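Local coordinates for protein pullulanase (Bacillus acidopullulyticus, PDB 2WAN) that hydrolyses the alpha-1,6-glucosidic linkages of pullulan and, as a starch-debranching enzyme, probably those at the branch points of starch polysaccharides, at residues H827-M832 with A860-W865; Q837-T843 with E855-N861; T849-E855 with I869-N875. All blocks are in the same frame, centred on the assembly; numbering follows the deposited sequence.

Contact 1 (H827-M832 with A860-W865). With SO4 (sulfate ion), chain J; SO4 (sulfate ion), chain L.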
loop_
_atom_site.group_PDB
_atom_site.type_symbol
_atom_site.label_atom_id
_atom_site.label_comp_id
_atom_site.label_asym_id
_atom_site.label_seq_id
_atom_site.Cartn_x
_atom_site.Cartn_y
_atom_site.Cartn_z
ATOM N N HIS A 827 -10.873 -25.803 -13.209
ATOM C CA HIS A 827 -9.992 -26.787 -12.595
ATOM C C HIS A 827 -9.346 -26.287 -11.336
ATOM O O HIS A 827 -8.304 -25.618 -11.387
ATOM C CB HIS A 827 -8.967 -27.299 -13.626
ATOM C CG HIS A 827 -9.604 -28.182 -14.636
ATOM N ND1 HIS A 827 -9.967 -29.482 -14.353
ATOM C CD2 HIS A 827 -10.065 -27.919 -15.883
ATOM C CE1 HIS A 827 -10.587 -29.992 -15.399
ATOM N NE2 HIS A 827 -10.663 -29.066 -16.339
ATOM N N PRO A 828 -9.964 -26.617 -10.179
ATOM C CA PRO A 828 -9.487 -26.104 -8.897
ATOM C C PRO A 828 -8.098 -26.615 -8.449
ATOM O O PRO A 828 -7.527 -26.076 -7.498
ATOM C CB PRO A 828 -10.620 -26.494 -7.918
ATOM C CG PRO A 828 -11.269 -27.713 -8.536
ATOM C CD PRO A 828 -11.183 -27.441 -10.045
ATOM N N ALA A 829 -7.536 -27.612 -9.143
ATOM C CA ALA A 829 -6.141 -28.043 -8.893
ATOM C C ALA A 829 -5.158 -26.891 -9.088
ATOM O O ALA A 829 -4.132 -26.830 -8.422
ATOM C CB ALA A 829 -5.766 -29.192 -9.821
ATOM N N PHE A 830 -5.489 -25.978 -10.001
ATOM C CA PHE A 830 -4.698 -24.768 -10.225
ATOM C C PHE A 830 -4.828 -23.725 -9.114
ATOM O O PHE A 830 -4.084 -22.731 -9.104
ATOM C CB PHE A 830 -5.106 -24.117 -11.556
ATOM C CG PHE A 830 -4.743 -24.935 -12.778
ATOM C CD1 PHE A 830 -3.418 -25.080 -13.171
ATOM C CD2 PHE A 830 -5.747 -25.534 -13.534
ATOM C CE1 PHE A 830 -3.090 -25.831 -14.314
ATOM C CE2 PHE A 830 -5.440 -26.277 -14.685
ATOM C CZ PHE A 830 -4.099 -26.432 -15.066
ATOM N N ARG A 831 -5.748 -23.964 -8.168
ATOM C CA ARG A 831 -6.165 -22.952 -7.204
ATOM C C ARG A 831 -6.206 -23.556 -5.798
ATOM O O ARG A 831 -7.142 -23.321 -5.018
ATOM C CB ARG A 831 -7.545 -22.408 -7.591
ATOM C CG ARG A 831 -7.528 -21.676 -8.935
ATOM C CD ARG A 831 -8.917 -21.158 -9.277
ATOM N NE ARG A 831 -9.740 -22.166 -9.936
ATOM C CZ ARG A 831 -10.797 -22.782 -9.417
ATOM N NH1 ARG A 831 -11.208 -22.549 -8.164
ATOM N NH2 ARG A 831 -11.455 -23.656 -10.165
ATOM N N MET A 832 -5.178 -24.337 -5.468
ATOM C CA MET A 832 -5.049 -24.832 -4.079
ATOM C C MET A 832 -4.982 -23.654 -3.103
ATOM O O MET A 832 -4.505 -22.561 -3.460
ATOM C CB MET A 832 -3.846 -25.769 -3.951
ATOM C CG MET A 832 -4.063 -27.036 -4.707
ATOM S SD MET A 832 -2.703 -28.203 -4.519
ATOM C CE MET A 832 -1.866 -28.035 -6.107
ATOM N N ALA A 860 -6.387 -32.846 -7.174
ATOM C CA ALA A 860 -5.987 -31.796 -6.240
ATOM C C ALA A 860 -7.100 -30.776 -5.994
ATOM O O ALA A 860 -7.703 -30.276 -6.950
ATOM C CB ALA A 860 -4.719 -31.100 -6.731
ATOM N N ASN A 861 -7.393 -30.501 -4.714
ATOM C CA ASN A 861 -8.422 -29.491 -4.378
ATOM C C ASN A 861 -9.787 -29.759 -5.060
ATOM O O ASN A 861 -10.485 -28.829 -5.491
ATOM C CB ASN A 861 -7.892 -28.088 -4.733
ATOM C CG ASN A 861 -8.671 -26.960 -4.058
ATOM O OD1 ASN A 861 -9.141 -27.095 -2.923
ATOM N ND2 ASN A 861 -8.779 -25.821 -4.754
ATOM N N HIS A 862 -10.174 -31.038 -5.114
ATOM C CA HIS A 862 -11.459 -31.466 -5.689
ATOM C C HIS A 862 -11.565 -31.227 -7.204
ATOM O O HIS A 862 -12.646 -30.986 -7.729
ATOM C CB HIS A 862 -12.643 -30.826 -4.947
ATOM C CG HIS A 862 -12.849 -31.348 -3.555
ATOM N ND1 HIS A 862 -12.017 -32.274 -2.968
ATOM C CD2 HIS A 862 -13.774 -31.028 -2.619
ATOM C CE1 HIS A 862 -12.439 -32.528 -1.741
ATOM N NE2 HIS A 862 -13.503 -31.786 -1.506
ATOM N N ASP A 863 -10.435 -31.318 -7.900
ATOM C CA ASP A 863 -10.478 -31.313 -9.367
ATOM C C ASP A 863 -11.122 -32.582 -9.907
ATOM O O ASP A 863 -11.002 -33.653 -9.286
ATOM C CB ASP A 863 -9.058 -31.173 -9.940
ATOM C CG ASP A 863 -9.060 -30.428 -11.245
ATOM O OD1 ASP A 863 -9.444 -31.031 -12.275
ATOM O OD2 ASP A 863 -8.716 -29.223 -11.225
ATOM N N THR A 864 -11.769 -32.480 -11.067
ATOM C CA THR A 864 -12.331 -33.644 -11.736
ATOM C C THR A 864 -11.293 -34.396 -12.580
ATOM O O THR A 864 -11.585 -35.466 -13.134
ATOM C CB THR A 864 -13.541 -33.293 -12.608
ATOM O OG1 THR A 864 -13.169 -32.273 -13.544
ATOM C CG2 THR A 864 -14.716 -32.786 -11.743
ATOM N N TRP A 865 -10.095 -33.831 -12.688
ATOM C CA TRP A 865 -8.994 -34.548 -13.359
ATOM C C TRP A 865 -8.013 -35.084 -12.305
ATOM O O TRP A 865 -7.520 -34.331 -11.463
ATOM C CB TRP A 865 -8.258 -33.628 -14.346
ATOM C CG TRP A 865 -9.043 -33.318 -15.598
ATOM C CD1 TRP A 865 -10.153 -33.959 -16.071
ATOM C CD2 TRP A 865 -8.708 -32.313 -16.578
ATOM N NE1 TRP A 865 -10.562 -33.382 -17.276
ATOM C CE2 TRP A 865 -9.688 -32.374 -17.600
ATOM C CE3 TRP A 865 -7.699 -31.343 -16.663
ATOM C CZ2 TRP A 865 -9.668 -31.526 -18.723
ATOM C CZ3 TRP A 865 -7.683 -30.485 -17.773
ATOM C CH2 TRP A 865 -8.656 -30.584 -18.787
HETATM S S SO4 J . -14.491 -24.052 -7.879
HETATM O O1 SO4 J . -15.266 -25.042 -7.133
HETATM O O2 SO4 J . -15.387 -22.989 -8.366
HETATM O O3 SO4 J . -13.882 -24.709 -9.057
HETATM O O4 SO4 J . -13.491 -23.448 -6.975
HETATM S S SO4 L . -7.112 -32.260 -1.430
HETATM O O1 SO4 L . -8.517 -32.148 -1.837
HETATM O O2 SO4 L . -6.909 -31.483 -0.201
HETATM O O3 SO4 L . -6.258 -31.764 -2.501
HETATM O O4 SO4 L . -6.760 -33.653 -1.163
#
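Asp863 organises this loop-to-loop contact by dividing its carboxylate. Asp863 OD1 accepts from His827 ND1 at 2.6 Å (168° at the hydrogen) and, closing an Asx turn, from Trp865 N at 2.9 Å; Asp863 OD2 takes the backbone Ala829 N at 2.9 Å, in the 3-10 turn 828-830. With chi1 at -72° and chi2 at -76°, the His827 ring reaches the carboxylate by its edge while one face stacks on the six-membered ring of Trp865 (centroids 3.8 Å apart, planes at 27°); its NE2 is bonded to Glu899. Chi1 of -163° lets Asn861 ND2 donate to Pro828 O at 3.0 Å. Ala829 CB meets Ala860 CB at 3.8 Å, and Met832 SD lies 4.2 Å from Ala860 CB. The contact thus joins the connection between helices 811-826 and 835-841 to a loop of the C-terminal all-beta domain, between strands 852-856 and 868-873: Met832 also packs on helix 835-841, and Phe830 on Leu823 of helix 811-826 and Leu856, Ile868 and Val870 of those strands.

Contact 2 (Q837-T843 with E855-N861). With SO4 (sulfate ion), chain L.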
loop_
_atom_site.group_PDB
_atom_site.type_symbol
_atom_site.label_atom_id
_atom_site.label_comp_id
_atom_site.label_asym_id
_atom_site.label_seq_id
_atom_site.Cartn_x
_atom_site.Cartn_y
_atom_site.Cartn_z
ATOM N N GLN A 837 -1.529 -28.288 1.017
ATOM C CA GLN A 837 -2.104 -28.882 -0.186
ATOM C C GLN A 837 -1.091 -28.867 -1.314
ATOM O O GLN A 837 -0.971 -29.852 -2.030
ATOM C CB GLN A 837 -3.326 -28.111 -0.696
ATOM C CG GLN A 837 -4.652 -28.540 -0.167
ATOM C CD GLN A 837 -5.769 -27.806 -0.885
ATOM O OE1 GLN A 837 -5.673 -26.602 -1.134
ATOM N NE2 GLN A 837 -6.815 -28.530 -1.243
ATOM N N ILE A 838 -0.411 -27.731 -1.508
ATOM C CA ILE A 838 0.554 -27.619 -2.621
ATOM C C ILE A 838 1.723 -28.603 -2.424
ATOM O O ILE A 838 2.132 -29.306 -3.359
ATOM C CB ILE A 838 1.054 -26.163 -2.800
ATOM C CG1 ILE A 838 -0.125 -25.236 -3.172
ATOM C CG2 ILE A 838 2.188 -26.097 -3.833
ATOM C CD1 ILE A 838 0.176 -23.715 -3.078
ATOM N N LYS A 839 2.251 -28.683 -1.204
ATOM C CA LYS A 839 3.353 -29.613 -0.930
ATOM C C LYS A 839 2.898 -31.066 -1.131
ATOM O O LYS A 839 3.667 -31.912 -1.581
ATOM C CB LYS A 839 3.900 -29.392 0.483
ATOM C CG LYS A 839 4.588 -28.040 0.664
ATOM C CD LYS A 839 4.758 -27.706 2.143
ATOM C CE LYS A 839 5.062 -26.232 2.354
ATOM N NZ LYS A 839 6.492 -25.894 2.138
ATOM N N GLN A 840 1.636 -31.344 -0.815
ATOM C CA GLN A 840 1.086 -32.689 -0.973
ATOM C C GLN A 840 0.868 -33.067 -2.437
ATOM O O GLN A 840 1.132 -34.213 -2.839
ATOM C CB GLN A 840 -0.222 -32.828 -0.187
ATOM C CG GLN A 840 -0.945 -34.169 -0.363
ATOM C CD GLN A 840 -2.422 -34.104 0.028
ATOM O OE1 GLN A 840 -2.789 -33.487 1.031
ATOM N NE2 GLN A 840 -3.279 -34.745 -0.772
ATOM N N ASN A 841 0.391 -32.111 -3.240
ATOM C CA ASN A 841 -0.172 -32.457 -4.556
ATOM C C ASN A 841 0.637 -32.022 -5.774
ATOM O O ASN A 841 0.386 -32.510 -6.880
ATOM C CB ASN A 841 -1.589 -31.875 -4.721
ATOM C CG ASN A 841 -2.591 -32.462 -3.758
ATOM O OD1 ASN A 841 -2.516 -33.643 -3.383
ATOM N ND2 ASN A 841 -3.576 -31.640 -3.372
ATOM N N LEU A 842 1.575 -31.102 -5.589
ATOM C CA LEU A 842 2.346 -30.585 -6.735
ATOM C C LEU A 842 3.782 -31.096 -6.685
ATOM O O LEU A 842 4.490 -30.931 -5.680
ATOM C CB LEU A 842 2.305 -29.043 -6.781
ATOM C CG LEU A 842 2.903 -28.304 -8.004
ATOM C CD1 LEU A 842 2.359 -26.859 -8.095
ATOM C CD2 LEU A 842 4.436 -28.265 -7.996
ATOM N N THR A 843 4.203 -31.715 -7.784
ATOM C CA THR A 843 5.558 -32.234 -7.927
ATOM C C THR A 843 6.161 -31.721 -9.244
ATOM O O THR A 843 5.504 -31.804 -10.281
ATOM C CB THR A 843 5.530 -33.789 -7.917
ATOM O OG1 THR A 843 4.875 -34.258 -6.725
ATOM C CG2 THR A 843 6.939 -34.379 -7.991
ATOM N N GLU A 855 3.375 -31.620 -12.091
ATOM C CA GLU A 855 2.184 -32.447 -12.058
ATOM C C GLU A 855 1.370 -32.103 -10.819
ATOM O O GLU A 855 1.925 -31.957 -9.711
ATOM C CB GLU A 855 2.569 -33.934 -12.039
ATOM C CG GLU A 855 1.367 -34.869 -12.165
ATOM C CD GLU A 855 1.764 -36.356 -12.109
ATOM O OE1 GLU A 855 2.946 -36.670 -11.824
ATOM O OE2 GLU A 855 0.886 -37.202 -12.370
ATOM N N LEU A 856 0.060 -31.955 -11.033
ATOM C CA LEU A 856 -0.926 -31.702 -9.975
ATOM C C LEU A 856 -1.640 -33.026 -9.790
ATOM O O LEU A 856 -2.368 -33.486 -10.682
ATOM C CB LEU A 856 -1.906 -30.578 -10.401
ATOM C CG LEU A 856 -1.236 -29.253 -10.812
ATOM C CD1 LEU A 856 -2.246 -28.217 -11.308
ATOM C CD2 LEU A 856 -0.413 -28.664 -9.655
ATOM N N LYS A 857 -1.407 -33.676 -8.644
ATOM C CA LYS A 857 -1.862 -35.052 -8.448
ATOM C C LYS A 857 -3.048 -35.163 -7.511
ATOM O O LYS A 857 -3.342 -34.234 -6.773
ATOM C CB LYS A 857 -0.730 -35.897 -7.855
ATOM C CG LYS A 857 0.547 -35.892 -8.700
ATOM C CD LYS A 857 1.727 -36.420 -7.868
ATOM C CE LYS A 857 2.038 -35.453 -6.723
ATOM N NZ LYS A 857 2.835 -36.040 -5.606
ATOM N N ASN A 858 -3.677 -36.335 -7.522
ATOM C CA ASN A 858 -4.594 -36.744 -6.448
ATOM C C ASN A 858 -5.929 -35.992 -6.523
ATOM O O ASN A 858 -6.489 -35.691 -5.485
ATOM C CB ASN A 858 -3.986 -36.496 -5.028
ATOM C CG ASN A 858 -2.588 -37.099 -4.824
ATOM O OD1 ASN A 858 -2.342 -38.264 -5.183
ATOM N ND2 ASN A 858 -1.664 -36.303 -4.203
ATOM N N TYR A 859 -6.418 -35.677 -7.726
ATOM C CA TYR A 859 -7.629 -34.826 -7.877
ATOM C C TYR A 859 -7.485 -33.575 -6.998
ATOM O O TYR A 859 -8.363 -33.281 -6.172
ATOM C CB TYR A 859 -8.906 -35.584 -7.460
ATOM C CG TYR A 859 -9.137 -36.879 -8.191
ATOM C CD1 TYR A 859 -9.612 -36.877 -9.490
ATOM C CD2 TYR A 859 -8.890 -38.114 -7.564
ATOM C CE1 TYR A 859 -9.807 -38.065 -10.183
ATOM C CE2 TYR A 859 -9.089 -39.317 -8.248
ATOM C CZ TYR A 859 -9.556 -39.280 -9.550
ATOM O OH TYR A 859 -9.777 -40.441 -10.251
ATOM N N ALA A 860 -6.387 -32.846 -7.174
ATOM C CA ALA A 860 -5.987 -31.796 -6.240
ATOM C C ALA A 860 -7.100 -30.776 -5.994
ATOM O O ALA A 860 -7.703 -30.276 -6.950
ATOM C CB ALA A 860 -4.719 -31.100 -6.731
ATOM N N ASN A 861 -7.393 -30.501 -4.714
ATOM C CA ASN A 861 -8.422 -29.491 -4.378
ATOM C C ASN A 861 -9.787 -29.759 -5.060
ATOM O O ASN A 861 -10.485 -28.829 -5.491
ATOM C CB ASN A 861 -7.892 -28.088 -4.733
ATOM C CG ASN A 861 -8.671 -26.960 -4.058
ATOM O OD1 ASN A 861 -9.141 -27.095 -2.923
ATOM N ND2 ASN A 861 -8.779 -25.821 -4.754
HETATM S S SO4 L . -7.112 -32.260 -1.430
HETATM O O1 SO4 L . -8.517 -32.148 -1.837
HETATM O O2 SO4 L . -6.909 -31.483 -0.201
HETATM O O3 SO4 L . -6.258 -31.764 -2.501
HETATM O O4 SO4 L . -6.760 -33.653 -1.163
HETATM O O HOH W 1 0.960 -37.373 -4.129
#
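The end of helix 835-841 runs into strand 842-844, Leu842 being the first residue to leave helical phi/psi (-109/126°). That strand pairs antiparallel with 855-856: Thr843 and Glu855 form a hydrogen-bonded pair (Thr843 N to Glu855 O 3.0 Å, Glu855 N to Thr843 O 2.8 Å), whereas Leu842 and Leu856 form a non-hydrogen-bonded one, CA atoms 4.7 Å apart. A further backbone hydrogen bond, Lys857 N to Asn841 O at 2.8 Å, ties the helix end to the residue after strand 852-856. The second segment then turns, with positive phi at Asn858 (74°) and Tyr859 (49°).

Among the side chains, Leu842 CD1 and Leu856 CD2 touch at 3.7 Å on one face. On the other side Lys857 NZ gives a weak 2.9 Å hydrogen bond to Thr843 OG1, and a water accepts from both Lys857 NZ (2.7 Å) and Asn858 ND2 (2.8 Å). Asn858 ND2 also donates to Asn841 OD1 at 2.9 Å. Gln837 NE2 donates to Asn861 OD1 at 3.2 Å, while Gln837 OE1 takes Thr833 N and Asn861 ND2 is bonded to Pro828 O. A sulfate, probably from the crystallisation liquor, bridges the segments: its O3 accepts from Asn841 ND2 and Asn861 N, each at 2.8 Å.

The contact thus fastens helix 835-841 to the first hairpin (842-844/852-856) of the pullulanase all-beta domain's antiparallel sheet, which continues where Leu856 bonds to Ile868 of strand 868-873.

Contact 3 (T849-E855 with I869-N875). With SO4 (sulfate ion), chain M.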
loop_
_atom_site.group_PDB
_atom_site.type_symbol
_atom_site.label_atom_id
_atom_site.label_comp_id
_atom_site.label_asym_id
_atom_site.label_seq_id
_atom_site.Cartn_x
_atom_site.Cartn_y
_atom_site.Cartn_z
ATOM N N THR A 849 16.771 -28.815 -20.220
ATOM C CA THR A 849 17.311 -27.518 -19.849
ATOM C C THR A 849 16.394 -26.363 -20.236
ATOM O O THR A 849 15.876 -26.301 -21.356
ATOM C CB THR A 849 18.679 -27.307 -20.518
ATOM O OG1 THR A 849 19.521 -28.399 -20.146
ATOM C CG2 THR A 849 19.313 -25.996 -20.039
ATOM N N ASN A 850 16.211 -25.452 -19.282
ATOM C CA ASN A 850 15.419 -24.249 -19.486
ATOM C C ASN A 850 13.956 -24.554 -19.809
ATOM O O ASN A 850 13.349 -23.912 -20.654
ATOM C CB ASN A 850 16.022 -23.302 -20.533
ATOM C CG ASN A 850 15.510 -21.894 -20.373
ATOM O OD1 ASN A 850 15.325 -21.430 -19.246
ATOM N ND2 ASN A 850 15.225 -21.220 -21.483
ATOM N N THR A 851 13.408 -25.565 -19.147
ATOM C CA THR A 851 11.960 -25.812 -19.219
ATOM C C THR A 851 11.507 -26.096 -17.800
ATOM O O THR A 851 12.328 -26.436 -16.946
ATOM C CB THR A 851 11.585 -27.026 -20.132
ATOM O OG1 THR A 851 12.116 -28.235 -19.566
ATOM C CG2 THR A 851 12.098 -26.843 -21.583
ATOM N N VAL A 852 10.208 -25.894 -17.543
ATOM C CA VAL A 852 9.606 -26.162 -16.240
ATOM C C VAL A 852 8.393 -27.054 -16.481
ATOM O O VAL A 852 7.497 -26.705 -17.267
ATOM C CB VAL A 852 9.171 -24.850 -15.522
ATOM C CG1 VAL A 852 8.366 -25.152 -14.253
ATOM C CG2 VAL A 852 10.388 -24.018 -15.145
ATOM N N ALA A 853 8.369 -28.202 -15.803
ATOM C CA ALA A 853 7.255 -29.156 -15.913
ATOM C C ALA A 853 6.813 -29.599 -14.542
ATOM O O ALA A 853 7.648 -29.904 -13.699
ATOM C CB ALA A 853 7.666 -30.376 -16.730
ATOM N N PHE A 854 5.498 -29.633 -14.319
ATOM C CA PHE A 854 4.974 -30.088 -13.024
ATOM C C PHE A 854 3.704 -30.885 -13.155
ATOM O O PHE A 854 3.027 -30.820 -14.186
ATOM C CB PHE A 854 4.789 -28.924 -12.033
ATOM C CG PHE A 854 3.844 -27.855 -12.505
ATOM C CD1 PHE A 854 2.488 -27.905 -12.174
ATOM C CD2 PHE A 854 4.313 -26.787 -13.273
ATOM C CE1 PHE A 854 1.616 -26.904 -12.612
ATOM C CE2 PHE A 854 3.449 -25.779 -13.707
ATOM C CZ PHE A 854 2.101 -25.827 -13.369
ATOM N N GLU A 855 3.375 -31.620 -12.091
ATOM C CA GLU A 855 2.184 -32.447 -12.058
ATOM C C GLU A 855 1.370 -32.103 -10.819
ATOM O O GLU A 855 1.925 -31.957 -9.711
ATOM C CB GLU A 855 2.569 -33.934 -12.039
ATOM C CG GLU A 855 1.367 -34.869 -12.165
ATOM C CD GLU A 855 1.764 -36.356 -12.109
ATOM O OE1 GLU A 855 2.946 -36.670 -11.824
ATOM O OE2 GLU A 855 0.886 -37.202 -12.370
ATOM N N ILE A 869 -0.692 -32.448 -15.967
ATOM C CA ILE A 869 0.699 -32.052 -16.211
ATOM C C ILE A 869 0.741 -30.750 -17.000
ATOM O O ILE A 869 -0.001 -30.587 -17.955
ATOM C CB ILE A 869 1.519 -33.139 -16.953
ATOM C CG1 ILE A 869 1.832 -34.284 -16.001
ATOM C CG2 ILE A 869 2.836 -32.523 -17.539
ATOM C CD1 ILE A 869 2.441 -35.512 -16.708
ATOM N N VAL A 870 1.583 -29.813 -16.558
ATOM C CA VAL A 870 1.814 -28.570 -17.296
ATOM C C VAL A 870 3.322 -28.481 -17.572
ATOM O O VAL A 870 4.127 -28.738 -16.679
ATOM C CB VAL A 870 1.406 -27.318 -16.455
ATOM C CG1 VAL A 870 1.788 -25.999 -17.158
ATOM C CG2 VAL A 870 -0.097 -27.337 -16.141
ATOM N N MET A 871 3.698 -28.101 -18.795
ATOM C CA MET A 871 5.112 -27.814 -19.109
ATOM C C MET A 871 5.245 -26.535 -19.927
ATOM O O MET A 871 4.571 -26.384 -20.960
ATOM C CB MET A 871 5.760 -28.982 -19.873
ATOM C CG MET A 871 7.208 -28.683 -20.279
ATOM S SD MET A 871 7.980 -30.185 -20.884
ATOM C CE MET A 871 9.323 -29.479 -21.854
ATOM N N TYR A 872 6.105 -25.628 -19.457
ATOM C CA TYR A 872 6.424 -24.395 -20.177
ATOM C C TYR A 872 7.697 -24.631 -20.968
ATOM O O TYR A 872 8.717 -25.017 -20.388
ATOM C CB TYR A 872 6.659 -23.227 -19.213
ATOM C CG TYR A 872 5.616 -23.055 -18.129
ATOM C CD1 TYR A 872 4.269 -22.909 -18.435
ATOM C CD2 TYR A 872 6.001 -22.992 -16.797
ATOM C CE1 TYR A 872 3.307 -22.737 -17.406
ATOM C CE2 TYR A 872 5.063 -22.833 -15.775
ATOM C CZ TYR A 872 3.727 -22.710 -16.092
ATOM O OH TYR A 872 2.820 -22.543 -15.072
ATOM N N ASN A 873 7.627 -24.417 -22.277
ATOM C CA ASN A 873 8.810 -24.487 -23.155
ATOM C C ASN A 873 9.088 -23.150 -23.847
ATOM O O ASN A 873 8.529 -22.895 -24.916
ATOM C CB ASN A 873 8.662 -25.569 -24.225
ATOM C CG ASN A 873 9.870 -25.603 -25.151
ATOM O OD1 ASN A 873 10.950 -25.198 -24.745
ATOM N ND2 ASN A 873 9.683 -26.038 -26.381
ATOM N N PRO A 874 9.967 -22.314 -23.258
ATOM C CA PRO A 874 10.285 -21.005 -23.845
ATOM C C PRO A 874 11.287 -21.062 -24.992
ATOM O O PRO A 874 11.527 -20.048 -25.649
ATOM C CB PRO A 874 10.912 -20.250 -22.676
ATOM C CG PRO A 874 11.520 -21.317 -21.830
ATOM C CD PRO A 874 10.574 -22.475 -21.923
ATOM N N ASN A 875 11.857 -22.235 -25.220
ATOM C CA ASN A 875 12.930 -22.388 -26.199
ATOM C C ASN A 875 12.445 -22.381 -27.636
ATOM O O ASN A 875 11.282 -22.672 -27.920
ATOM C CB ASN A 875 13.709 -23.657 -25.885
ATOM C CG ASN A 875 14.227 -23.657 -24.481
ATOM O OD1 ASN A 875 15.107 -22.863 -24.136
ATOM N ND2 ASN A 875 13.653 -24.516 -23.634
HETATM S S SO4 M . 17.664 -25.612 -15.899
HETATM O O1 SO4 M . 16.558 -26.174 -16.673
HETATM O O2 SO4 M . 18.079 -24.338 -16.482
HETATM O O3 SO4 M . 17.246 -25.403 -14.513
HETATM O O4 SO4 M . 18.779 -26.558 -15.917
#
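Phe854, Val870, Val852 and Tyr872 form the apolar centre on one face of an antiparallel beta hairpin, strands 852-856 and 868-873 of the all-beta domain. Val870 CB sits over the Phe854 ring, 3.9 Å from its centroid and 26° off the normal, a CH-pi contact; Phe854 CE2 lies 3.9 Å from Tyr872 CZ, and Val852 CB meets Tyr872 CD2 at 3.9 Å. This face packs on helices 707-714 and 753-769, with Tyr872 OH bonded to Thr769. The opposite face carries Ala853, Met871, Glu855 and Ile869; Ala853 CB is 3.9 Å from Met871 CB, and Leu881 packs here.

The axes of 852-855 and 869-873 approach to 4.7 Å at 175°, antiparallel. Phe854 N to Val870 O (2.9 Å), Val870 N to Phe854 O (3.0 Å) and Tyr872 N to Val852 O (2.8 Å) hold the register; Val852 N to Tyr872 O is weak at 3.3 Å.

At the end of strand 868-873 the chemistry becomes polar: Asn873 OD1 accepts from Asn875 N at 3.1 Å in an Asx turn, and from Asn875 ND2. Asn850 and Asn875 complete the edge reciprocally: Asn875 ND2 donates to Asn850 O and Asn850 ND2 to Asn875 OD1, both at 3.1 Å.

Contacts 2 and 3 both use strand 852-856: contact 2 pairs it with 842-844 and contact 3 with 868-873, sharing Glu855, so they are neighbouring antiparallel strand pairs of one sheet, centres about 17 Å apart. Contact 3 is the buried member, dominated by strand pairing and apolar packing; contacts 1 and 2 are only partly buried and rely more on side-chain hydrogen bonds. Those two lie about 8 Å apart between centres, share Ala860 and Asn861, and touch the same sulfate, contact 2 being nested along the chain inside the loop closed by contact 1. Phe830 CE1 of contact 1 reaches Val870 CG2 of contact 3 at 3.8 Å, linking the 827-832 turn to the sheet.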